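Side-chain contacts in uncharacterized protein YhfS (PDB 4J8L), which is of unknown function but carries covalently bound pyridoxal 5'-phosphate and may have cysteine-synthase-like activity: residues E347-V350 / L351-L354; V252-R255 / L256-L259; Q287-A290 / A291-L294; V244-A247 / V248-G251; Q328-P331 / Q332-H335. All blocks are in the same frame, centred on the assembly; numbering follows the deposited sequence.

Contact 1: residues E347-V350 / L351-L354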
loop_
_atom_site.group_PDB
_atom_site.type_symbol
_atom_site.label_atom_id
_atom_site.label_comp_id
_atom_site.label_asym_id
_atom_site.label_seq_id
_atom_site.Cartn_x
_atom_site.Cartn_y
_atom_site.Cartn_z
ATOM N N GLU A 347 -9.738 -16.534 11.938
ATOM C CA GLU A 347 -11.111 -16.374 11.488
ATOM C C GLU A 347 -12.098 -16.720 12.588
ATOM O O GLU A 347 -13.183 -16.138 12.662
ATOM C CB GLU A 347 -11.375 -17.207 10.231
ATOM C CG GLU A 347 -11.240 -18.720 10.420
ATOM C CD GLU A 347 -9.818 -19.241 10.232
ATOM O OE1 GLU A 347 -8.861 -18.433 10.237
ATOM O OE2 GLU A 347 -9.667 -20.464 10.064
ATOM N N GLU A 348 -11.731 -17.654 13.456
ATOM C CA GLU A 348 -12.660 -18.029 14.513
ATOM C C GLU A 348 -12.858 -16.885 15.505
ATOM O O GLU A 348 -13.957 -16.696 16.035
ATOM C CB GLU A 348 -12.222 -19.316 15.210
ATOM C CG GLU A 348 -12.118 -20.526 14.289
ATOM C CD GLU A 348 -13.455 -20.967 13.701
ATOM O OE1 GLU A 348 -14.516 -20.482 14.153
ATOM O OE2 GLU A 348 -13.440 -21.812 12.780
ATOM N N THR A 349 -11.799 -16.113 15.740
ATOM C CA THR A 349 -11.891 -14.929 16.589
ATOM C C THR A 349 -12.789 -13.868 15.958
ATOM O O THR A 349 -13.633 -13.278 16.628
ATOM C CB THR A 349 -10.494 -14.331 16.864
ATOM O OG1 THR A 349 -9.771 -15.211 17.733
ATOM C CG2 THR A 349 -10.586 -12.956 17.517
ATOM N N VAL A 350 -12.614 -13.623 14.664
ATOM C CA VAL A 350 -13.437 -12.620 13.993
ATOM C C VAL A 350 -14.901 -13.043 14.014
ATOM O O VAL A 350 -15.794 -12.229 14.298
ATOM C CB VAL A 350 -12.972 -12.376 12.544
ATOM C CG1 VAL A 350 -13.957 -11.470 11.806
ATOM C CG2 VAL A 350 -11.576 -11.756 12.540
ATOM N N LEU A 351 -15.144 -14.323 13.749
ATOM C CA LEU A 351 -16.507 -14.857 13.747
ATOM C C LEU A 351 -17.135 -14.748 15.135
ATOM O O LEU A 351 -18.309 -14.385 15.270
ATOM C CB LEU A 351 -16.501 -16.309 13.266
ATOM C CG LEU A 351 -17.790 -17.012 12.872
ATOM C CD1 LEU A 351 -18.389 -16.339 11.651
ATOM C CD2 LEU A 351 -17.492 -18.471 12.582
ATOM N N ARG A 352 -16.349 -15.051 16.165
ATOM C CA ARG A 352 -16.841 -14.970 17.532
ATOM C C ARG A 352 -17.198 -13.536 17.909
ATOM O O ARG A 352 -18.258 -13.276 18.472
ATOM C CB ARG A 352 -15.821 -15.534 18.521
ATOM C CG ARG A 352 -16.285 -15.445 19.983
ATOM C CD ARG A 352 -15.226 -15.964 20.963
ATOM N NE ARG A 352 -13.968 -15.216 20.881
ATOM C CZ ARG A 352 -13.798 -13.983 21.349
ATOM N NH1 ARG A 352 -14.812 -13.341 21.926
ATOM N NH2 ARG A 352 -12.619 -13.379 21.221
ATOM N N ILE A 353 -16.308 -12.600 17.605
ATOM C CA ILE A 353 -16.581 -11.204 17.918
ATOM C C ILE A 353 -17.825 -10.734 17.165
ATOM O O ILE A 353 -18.681 -10.033 17.723
ATOM C CB ILE A 353 -15.368 -10.301 17.587
ATOM C CG1 ILE A 353 -14.210 -10.618 18.534
ATOM C CG2 ILE A 353 -15.750 -8.833 17.713
ATOM C CD1 ILE A 353 -12.913 -9.911 18.135
ATOM N N LEU A 354 -17.940 -11.139 15.902
ATOM C CA LEU A 354 -19.131 -10.813 15.111
ATOM C C LEU A 354 -20.408 -11.336 15.764
ATOM O O LEU A 354 -21.379 -10.592 15.933
ATOM C CB LEU A 354 -19.019 -11.404 13.709
ATOM C CG LEU A 354 -18.698 -10.458 12.558
ATOM C CD1 LEU A 354 -18.736 -11.220 11.248
ATOM C CD2 LEU A 354 -19.685 -9.299 12.540
#
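Glu347 to Val350 and Leu351 to Leu354 form the first two turns of the C-terminal helix 347-360, and each carbonyl of the first four residues takes the amide N-H four positions on, as in Leu351 N to Glu347 O at 2.9 Å. Among the side chains, Thr349 and Ile353 run alongside each other in the same direction, one turn apart. Methyl CG2 of Thr349 lies anti to the backbone N, which brings it against CD1 of Ile353 at 3.9 Å. The first torsion of Ile353 (-68°) sets CG1 beside its own N-H, and from there CG1 leans on the Thr349 carbonyl oxygen at 3.3 Å, the same oxygen that the Ile353 amide already holds. Glu348 and Leu351 form a second parallel pair: the glutamate chain bends at CG, and OE1 comes to 3.9 Å from methyl CD2 of Leu351, a loose approach of a carboxylate oxygen to a hydrocarbon. Arg352 folds back at its third torsion (60°), so that CG2 of Thr349 meets the guanidinium obliquely. On the inner side Val350, Ile353 and Leu354 pack on Phe319 of strand 318-320, while Val350 also reaches Leu256 of helix 229-261. No side-chain hydrogen bond or salt bridge links the two turns; they are joined by backbone bonds and van der Waals contacts, and the charged ends of Glu347 and Arg352 find their salt-bridge partners beyond these eight residues, Arg255 for the former and Glu356, through NH1, for the latter.

Contact 2: residues V252-R255 / L256-L259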
loop_
_atom_site.group_PDB
_atom_site.type_symbol
_atom_site.label_atom_id
_atom_site.label_comp_id
_atom_site.label_asym_id
_atom_site.label_seq_id
_atom_site.Cartn_x
_atom_site.Cartn_y
_atom_site.Cartn_z
ATOM N N VAL A 252 -6.607 -16.347 6.421
ATOM C CA VAL A 252 -7.684 -16.054 7.377
ATOM C C VAL A 252 -8.875 -15.405 6.668
ATOM O O VAL A 252 -10.024 -15.810 6.860
ATOM C CB VAL A 252 -7.177 -15.145 8.515
ATOM C CG1 VAL A 252 -8.324 -14.573 9.326
ATOM C CG2 VAL A 252 -6.226 -15.923 9.421
ATOM N N SER A 253 -8.600 -14.415 5.826
ATOM C CA SER A 253 -9.672 -13.739 5.105
ATOM C C SER A 253 -10.442 -14.681 4.181
ATOM O O SER A 253 -11.669 -14.617 4.115
ATOM C CB SER A 253 -9.145 -12.531 4.338
ATOM O OG SER A 253 -8.788 -11.506 5.245
ATOM N N GLU A 254 -9.733 -15.568 3.486
ATOM C CA GLU A 254 -10.409 -16.533 2.626
ATOM C C GLU A 254 -11.247 -17.515 3.449
ATOM O O GLU A 254 -12.376 -17.837 3.074
ATOM C CB GLU A 254 -9.411 -17.293 1.748
ATOM C CG GLU A 254 -8.690 -16.428 0.705
ATOM C CD GLU A 254 -9.520 -16.153 -0.549
ATOM O OE1 GLU A 254 -10.715 -16.527 -0.597
ATOM O OE2 GLU A 254 -8.965 -15.555 -1.498
ATOM N N ARG A 255 -10.709 -17.988 4.568
ATOM C CA ARG A 255 -11.470 -18.949 5.375
ATOM C C ARG A 255 -12.697 -18.296 6.021
ATOM O O ARG A 255 -13.771 -18.905 6.093
ATOM C CB ARG A 255 -10.583 -19.649 6.411
ATOM C CG ARG A 255 -9.573 -20.612 5.769
ATOM C CD ARG A 255 -8.835 -21.472 6.792
ATOM N NE ARG A 255 -8.184 -20.667 7.823
ATOM C CZ ARG A 255 -6.983 -20.103 7.698
ATOM N NH1 ARG A 255 -6.271 -20.267 6.591
ATOM N NH2 ARG A 255 -6.492 -19.374 8.692
ATOM N N LEU A 256 -12.528 -17.056 6.467
ATOM C CA LEU A 256 -13.614 -16.270 7.029
ATOM C C LEU A 256 -14.705 -16.058 5.988
ATOM O O LEU A 256 -15.888 -16.232 6.279
ATOM C CB LEU A 256 -13.080 -14.924 7.508
ATOM C CG LEU A 256 -14.071 -13.924 8.092
ATOM C CD1 LEU A 256 -14.768 -14.526 9.294
ATOM C CD2 LEU A 256 -13.322 -12.659 8.472
ATOM N N LEU A 257 -14.309 -15.672 4.774
ATOM C CA LEU A 257 -15.278 -15.466 3.695
ATOM C C LEU A 257 -16.097 -16.724 3.424
ATOM O O LEU A 257 -17.321 -16.662 3.302
ATOM C CB LEU A 257 -14.585 -15.014 2.406
ATOM C CG LEU A 257 -15.502 -14.789 1.203
ATOM C CD1 LEU A 257 -16.471 -13.627 1.437
ATOM C CD2 LEU A 257 -14.694 -14.556 -0.076
ATOM N N ALA A 258 -15.423 -17.867 3.346
ATOM C CA ALA A 258 -16.113 -19.133 3.106
ATOM C C ALA A 258 -17.122 -19.453 4.209
ATOM O O ALA A 258 -18.245 -19.885 3.927
ATOM C CB ALA A 258 -15.109 -20.274 2.950
ATOM N N LEU A 259 -16.718 -19.245 5.458
ATOM C CA LEU A 259 -17.607 -19.494 6.590
ATOM C C LEU A 259 -18.845 -18.598 6.536
ATOM O O LEU A 259 -19.962 -19.068 6.751
ATOM C CB LEU A 259 -16.865 -19.305 7.915
ATOM C CG LEU A 259 -15.827 -20.376 8.264
ATOM C CD1 LEU A 259 -14.895 -19.890 9.366
ATOM C CD2 LEU A 259 -16.534 -21.663 8.669
#
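CB of Leu256 sits 3.2 Å from Val252 O, the oxygen that the Leu256 amide grips at 2.8 Å, nearly along the C=O axis. CB of Leu257 rests in the same way on Ser253 O at 3.4 Å. These two leucines both start out with CG anti to the backbone N (chi1 178° and 179°), yet they leave the helix on different sides and lean on different carbonyls of the preceding turn. Leu259 is turned differently: with chi1 at -71° its CG swings to the N side and lies 3.3 Å from Arg255 O, with CD1 close behind, so branch and amide together cover that carbonyl. Arg255 bends at its third torsion and runs back toward the start of the segment, where the guanidinium lies over the backbone of Val252, whose CA is 3.7 Å above its plane and offset toward the rim. That fold leaves NE directed at Glu347 of helix 347-360, with which it forms a salt bridge. These residues belong to the last turns of the long helix 229-261, which lies against the antiparallel sheet of the C-terminal domain. Leu257 packs on Ala271 and Ile273 of strand 268-275, and Leu256 on Leu281 of strand 279-285 as well as on helix 347-360. Ala258 stands on a solvent-exposed side with CB 3.7 Å from both Glu254 O and Arg255 O.

Contact 3: residues Q287-A290 / A291-L294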
loop_
_atom_site.group_PDB
_atom_site.type_symbol
_atom_site.label_atom_id
_atom_site.label_comp_id
_atom_site.label_asym_id
_atom_site.label_seq_id
_atom_site.Cartn_x
_atom_site.Cartn_y
_atom_site.Cartn_z
ATOM N N GLN A 287 -30.221 -6.338 8.500
ATOM C CA GLN A 287 -30.813 -5.197 9.172
ATOM C C GLN A 287 -29.751 -4.120 9.342
ATOM O O GLN A 287 -28.551 -4.428 9.362
ATOM C CB GLN A 287 -31.365 -5.618 10.539
ATOM C CG GLN A 287 -32.330 -6.783 10.479
ATOM C CD GLN A 287 -33.646 -6.402 9.849
ATOM O OE1 GLN A 287 -34.099 -5.264 9.976
ATOM N NE2 GLN A 287 -34.268 -7.350 9.156
ATOM N N PRO A 288 -30.184 -2.856 9.457
ATOM C CA PRO A 288 -29.251 -1.729 9.567
ATOM C C PRO A 288 -28.634 -1.621 10.957
ATOM O O PRO A 288 -28.948 -0.691 11.705
ATOM C CB PRO A 288 -30.140 -0.512 9.279
ATOM C CG PRO A 288 -31.516 -0.951 9.697
ATOM C CD PRO A 288 -31.580 -2.400 9.307
ATOM N N ILE A 289 -27.755 -2.566 11.279
ATOM C CA ILE A 289 -27.178 -2.677 12.615
ATOM C C ILE A 289 -25.672 -2.436 12.615
ATOM O O ILE A 289 -25.006 -2.702 13.608
ATOM C CB ILE A 289 -27.433 -4.076 13.211
ATOM C CG1 ILE A 289 -26.850 -5.155 12.296
ATOM C CG2 ILE A 289 -28.920 -4.293 13.425
ATOM C CD1 ILE A 289 -26.852 -6.560 12.904
ATOM N N ALA A 290 -25.145 -1.915 11.509
ATOM C CA ALA A 290 -23.695 -1.811 11.346
ATOM C C ALA A 290 -23.043 -0.983 12.445
ATOM O O ALA A 290 -22.041 -1.407 13.022
ATOM C CB ALA A 290 -23.350 -1.237 9.981
ATOM N N ALA A 291 -23.614 0.180 12.741
ATOM C CA ALA A 291 -23.024 1.059 13.746
ATOM C C ALA A 291 -23.047 0.405 15.130
ATOM O O ALA A 291 -22.051 0.457 15.863
ATOM C CB ALA A 291 -23.727 2.392 13.771
ATOM N N ARG A 292 -24.170 -0.221 15.472
ATOM C CA ARG A 292 -24.268 -0.941 16.744
ATOM C C ARG A 292 -23.284 -2.108 16.823
ATOM O O ARG A 292 -22.679 -2.333 17.868
ATOM C CB ARG A 292 -25.695 -1.421 16.998
ATOM C CG ARG A 292 -26.633 -0.300 17.396
ATOM C CD ARG A 292 -28.071 -0.753 17.318
ATOM N NE ARG A 292 -28.596 -0.684 15.958
ATOM C CZ ARG A 292 -29.766 -1.194 15.593
ATOM N NH1 ARG A 292 -30.513 -1.828 16.490
ATOM N NH2 ARG A 292 -30.185 -1.082 14.337
ATOM N N VAL A 293 -23.108 -2.839 15.724
ATOM C CA VAL A 293 -22.168 -3.955 15.716
ATOM C C VAL A 293 -20.747 -3.447 15.931
ATOM O O VAL A 293 -19.971 -4.044 16.679
ATOM C CB VAL A 293 -22.254 -4.783 14.410
ATOM C CG1 VAL A 293 -21.056 -5.720 14.280
ATOM C CG2 VAL A 293 -23.581 -5.564 14.364
ATOM N N LEU A 294 -20.418 -2.325 15.300
ATOM C CA LEU A 294 -19.077 -1.759 15.447
ATOM C C LEU A 294 -18.813 -1.357 16.893
ATOM O O LEU A 294 -17.712 -1.577 17.410
ATOM C CB LEU A 294 -18.875 -0.565 14.511
ATOM C CG LEU A 294 -18.816 -0.907 13.019
ATOM C CD1 LEU A 294 -18.630 0.354 12.180
ATOM C CD2 LEU A 294 -17.717 -1.926 12.731
HETATM O O HOH W 1 -26.150 1.123 11.458
HETATM O O HOH W 2 -26.876 0.337 14.087
#
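Ile289 and Arg292 cross at about a right angle where the loop after strand 279-285 enters helix 290-299, Ile289 occupying the N-cap position. Methyl CG2 of Ile289 lies over one face of the guanidinium, 3.6 Å above its plane and offset toward the rim on the NH2 side. That same NH2 donates to Pro288 O at 2.9 Å, a bent bond (143° at the hydrogen) that arrives above the carbonyl plane instead of on a lone pair. The other branch of Ile289 serves the helix: chi1 of 58° places CG1 between the backbone N and the carbonyl carbon, and CD1 then meets CG2 of Val293 at 3.7 Å. Replacing Ile289 with an alanine would probably uncover one face of the Arg292 guanidinium and leave Val293 CG2 without its apolar neighbour. Outside this shell, two waters join the loop to the first helical turn. One accepts from Ala291 N; the other accepts from Arg292 N and, in the guanidinium plane, from NE, and both give weak bonds to Pro288 O. Pro288 is the centre of an inverse gamma turn closed by Ile289 N on Gln287 O, and this turn presents its carbonyl to the arginine and the waters. Further out, Ile289 and Arg292 touch Ile361 at the chain's end, and Ala290 and Leu294 pack on Ile338 of strand 337-341. The helix opens with Val293 N bonded to Ile289 O at 2.8 Å. Next, Leu294 N bonds Ala290 O at 2.9 Å. CG of Leu294 is pressed 3.3 Å from Ala290 O.

Contact 4: residues V244-A247 / V248-G251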
loop_
_atom_site.group_PDB
_atom_site.type_symbol
_atom_site.label_atom_id
_atom_site.label_comp_id
_atom_site.label_asym_id
_atom_site.label_seq_id
_atom_site.Cartn_x
_atom_site.Cartn_y
_atom_site.Cartn_z
ATOM N N VAL A 244 5.234 -13.210 5.040
ATOM C CA VAL A 244 4.624 -14.391 5.634
ATOM C C VAL A 244 3.423 -14.028 6.515
ATOM O O VAL A 244 2.394 -14.708 6.468
ATOM C CB VAL A 244 5.660 -15.247 6.410
ATOM C CG1 VAL A 244 4.973 -16.292 7.275
ATOM C CG2 VAL A 244 6.621 -15.921 5.435
HETATM N N MSE A 245 3.539 -12.955 7.295
HETATM C CA MSE A 245 2.430 -12.591 8.181
HETATM C C MSE A 245 1.214 -12.168 7.366
HETATM O O MSE A 245 0.079 -12.467 7.733
HETATM C CB MSE A 245 2.850 -11.535 9.198
HETATM C CG MSE A 245 4.085 -11.986 10.005
HETATM SE SE MSE A 245 3.770 -13.558 11.139
HETATM C CE MSE A 245 2.292 -12.720 12.019
ATOM N N HIS A 246 1.443 -11.527 6.229
ATOM C CA HIS A 246 0.311 -11.194 5.384
ATOM C C HIS A 246 -0.275 -12.388 4.638
ATOM O O HIS A 246 -1.475 -12.421 4.379
ATOM C CB HIS A 246 0.641 -10.012 4.466
ATOM C CG HIS A 246 0.555 -8.700 5.170
ATOM N ND1 HIS A 246 -0.653 -8.136 5.526
ATOM C CD2 HIS A 246 1.515 -7.875 5.651
ATOM C CE1 HIS A 246 -0.432 -7.001 6.165
ATOM N NE2 HIS A 246 0.876 -6.817 6.249
ATOM N N ALA A 247 0.553 -13.378 4.315
ATOM C CA ALA A 247 0.040 -14.584 3.675
ATOM C C ALA A 247 -0.835 -15.322 4.672
ATOM O O ALA A 247 -1.847 -15.904 4.306
ATOM C CB ALA A 247 1.166 -15.472 3.203
ATOM N N VAL A 248 -0.438 -15.292 5.940
ATOM C CA VAL A 248 -1.259 -15.902 6.981
ATOM C C VAL A 248 -2.609 -15.174 7.022
ATOM O O VAL A 248 -3.666 -15.806 7.092
ATOM C CB VAL A 248 -0.568 -15.825 8.360
ATOM C CG1 VAL A 248 -1.546 -16.209 9.478
ATOM C CG2 VAL A 248 0.655 -16.743 8.405
ATOM N N GLN A 249 -2.563 -13.848 6.945
ATOM C CA GLN A 249 -3.782 -13.037 6.999
ATOM C C GLN A 249 -4.671 -13.309 5.792
ATOM O O GLN A 249 -5.903 -13.360 5.912
ATOM C CB GLN A 249 -3.458 -11.541 7.067
ATOM C CG GLN A 249 -4.707 -10.652 7.038
ATOM C CD GLN A 249 -4.395 -9.171 6.979
ATOM O OE1 GLN A 249 -3.449 -8.695 7.599
ATOM N NE2 GLN A 249 -5.212 -8.426 6.240
ATOM N N ALA A 250 -4.053 -13.462 4.624
ATOM C CA ALA A 250 -4.816 -13.714 3.403
ATOM C C ALA A 250 -5.590 -15.020 3.527
ATOM O O ALA A 250 -6.733 -15.114 3.077
ATOM C CB ALA A 250 -3.903 -13.738 2.181
ATOM N N GLY A 251 -4.964 -16.017 4.147
ATOM C CA GLY A 251 -5.619 -17.282 4.418
ATOM C C GLY A 251 -6.796 -17.136 5.367
ATOM O O GLY A 251 -7.856 -17.743 5.157
#
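Val244 to Ala247 and Val248 to Gly251 are consecutive turns of one regular helix, tied by four amide-to-carbonyl bonds, of which Ala250 N to His246 O is the shortest at 2.8 Å and Gln249 N to selenomethionine Met245 O, at 3.1 Å, the most bent (150° at the hydrogen). Val248 stands one turn above Val244: its CG2, set beside the backbone N, lies 3.3 Å from Val244 O, while the valine methyls themselves, CG1 of Val244 and CG2 of Val248, are a loose 4.5 Å apart. The main side-chain pairing is between His246 and Gln249, which run side by side in the same direction, the imidazole and amide planes turned 53° from each other. OE1 of Gln249 comes obliquely to the ring, 3.5 Å from ND1 of His246. Gln249 reaches there fully stretched, with CG anti to the backbone N and an extended chain beyond it, and OE1 accepts a hydrogen bond from Arg344 NH1. This part of the long helix 229-261 precedes the turns that lie on the C-terminal sheet, and here the helix packs against the N-terminal helix 11-28, with Val244 touching Ile11, Ala14 and Gln18 and Ala247 touching Ala14. On another side the His246 ring meets that of Phe198, their planes nearly parallel at about 10°. Ala250 follows with CB 3.5 Å from His246 O, and its side chain lies about 4 Å from a bound acetic acid molecule, probably from the crystallisation liquor. Gly251 completes the second turn through its N-H to Ala247 O.

Contact 5: residues Q328-P331 / Q332-H335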
loop_
_atom_site.group_PDB
_atom_site.type_symbol
_atom_site.label_atom_id
_atom_site.label_comp_id
_atom_site.label_asym_id
_atom_site.label_seq_id
_atom_site.Cartn_x
_atom_site.Cartn_y
_atom_site.Cartn_z
ATOM N N GLN A 328 -19.893 7.836 -0.279
ATOM C CA GLN A 328 -20.372 8.881 -1.175
ATOM C C GLN A 328 -21.156 8.283 -2.339
ATOM O O GLN A 328 -22.202 8.804 -2.741
ATOM C CB GLN A 328 -19.202 9.703 -1.718
ATOM C CG GLN A 328 -18.477 10.542 -0.678
ATOM C CD GLN A 328 -17.499 11.517 -1.308
ATOM O OE1 GLN A 328 -17.845 12.235 -2.249
ATOM N NE2 GLN A 328 -16.270 11.539 -0.800
ATOM N N ALA A 329 -20.649 7.179 -2.872
ATOM C CA ALA A 329 -21.258 6.542 -4.035
ATOM C C ALA A 329 -22.495 5.736 -3.653
ATOM O O ALA A 329 -23.408 5.562 -4.461
ATOM C CB ALA A 329 -20.240 5.651 -4.735
ATOM N N ASN A 330 -22.511 5.263 -2.411
ATOM C CA ASN A 330 -23.557 4.384 -1.889
ATOM C C ASN A 330 -24.017 4.857 -0.506
ATOM O O ASN A 330 -23.663 4.266 0.512
ATOM C CB ASN A 330 -23.031 2.947 -1.810
ATOM C CG ASN A 330 -22.446 2.468 -3.132
ATOM O OD1 ASN A 330 -23.179 2.050 -4.030
ATOM N ND2 ASN A 330 -21.120 2.550 -3.267
ATOM N N PRO A 331 -24.819 5.932 -0.476
ATOM C CA PRO A 331 -25.138 6.650 0.763
ATOM C C PRO A 331 -25.854 5.817 1.828
ATOM O O PRO A 331 -25.779 6.165 3.007
ATOM C CB PRO A 331 -26.033 7.796 0.282
ATOM C CG PRO A 331 -25.687 7.968 -1.148
ATOM C CD PRO A 331 -25.386 6.600 -1.658
ATOM N N GLN A 332 -26.517 4.734 1.435
ATOM C CA GLN A 332 -27.247 3.935 2.423
ATOM C C GLN A 332 -26.432 2.789 3.005
ATOM O O GLN A 332 -26.792 2.250 4.056
ATOM C CB GLN A 332 -28.568 3.406 1.854
ATOM C CG GLN A 332 -29.653 4.480 1.628
ATOM C CD GLN A 332 -29.792 5.453 2.801
ATOM O OE1 GLN A 332 -30.021 5.054 3.961
ATOM N NE2 GLN A 332 -29.653 6.745 2.501
ATOM N N SER A 333 -25.328 2.427 2.345
ATOM C CA SER A 333 -24.546 1.253 2.741
ATOM C C SER A 333 -23.957 1.329 4.137
ATOM O O SER A 333 -23.815 0.308 4.804
ATOM C CB SER A 333 -23.423 0.988 1.735
ATOM O OG SER A 333 -23.973 0.586 0.496
ATOM N N GLU A 334 -23.612 2.530 4.583
ATOM C CA GLU A 334 -22.981 2.685 5.889
ATOM C C GLU A 334 -23.866 2.182 7.039
ATOM O O GLU A 334 -23.362 1.835 8.106
ATOM C CB GLU A 334 -22.581 4.144 6.128
ATOM C CG GLU A 334 -23.756 5.096 6.229
ATOM C CD GLU A 334 -23.347 6.545 6.101
ATOM O OE1 GLU A 334 -23.649 7.335 7.017
ATOM O OE2 GLU A 334 -22.738 6.898 5.070
ATOM N N HIS A 335 -25.172 2.112 6.817
ATOM C CA HIS A 335 -26.067 1.667 7.877
ATOM C C HIS A 335 -26.092 0.148 8.000
ATOM O O HIS A 335 -26.479 -0.389 9.044
ATOM C CB HIS A 335 -27.470 2.227 7.634
ATOM C CG HIS A 335 -27.494 3.719 7.558
ATOM N ND1 HIS A 335 -27.265 4.521 8.657
ATOM C CD2 HIS A 335 -27.664 4.559 6.509
ATOM C CE1 HIS A 335 -27.328 5.790 8.292
ATOM N NE2 HIS A 335 -27.566 5.840 6.995
HETATM O O HOH W 3 -22.957 4.930 3.073
#
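Asn330 and Ser333 are the ends of a type I beta turn, with Pro331 and Gln332 at its corners, where the chain leaves helix 324-329 and heads toward strand 337-341. The turn is closed by Ser333 N to Asn330 O at 3.1 Å, the donor standing above the carbonyl plane and not on a lone pair. CB of Asn330 also has OG of Ser333 beside it at 3.4 Å, while its amide ND2 turns back to bond Phe326 O. Glu334 can be followed outward along its length. Its CB leads to CG through a chi1 of 66°, which puts CG between the backbone N and the carbonyl carbon; CG lies 4.0 Å from Pro331 O and also sits over the centre of the His335 ring. CD continues past Pro331 O at 4.0 Å, the chain remaining extended. At the tip, OE2 lies 3.7 Å from Pro331 O, accepts from a water at 2.8 Å and has a long, weak ion pair with Arg327. That water binds three groups at once: it accepts from the backbone N of Glu334 at 2.9 Å and donates its other hydrogen to Asn330 O at 2.7 Å.

Overall arrangement
Contacts 2 and 4 follow one another along helix 229-261, their centres 12 Å apart, so that one helix runs from the N-terminal helix 11-28 to the C-terminal sheet. Contact 1 docks on contact 2 through the salt bridge of Glu347 OE2 with Arg255 NE, 2.7 Å, and meets contact 3 at Leu354 CD2 and Val293 CG1, 4.2 Å apart. Contacts 3 and 5 join by a probable hydrogen bond of Ala290 N to His335 O, 3.2 Å; a nickel ion lies about 4 Å from the Pro288 side chain and about 6 Å from that of His335. Contact 4 leads toward the cofactor: its His246 ring meets Phe198, two residues after Lys196, which carries the pyridoxal phosphate.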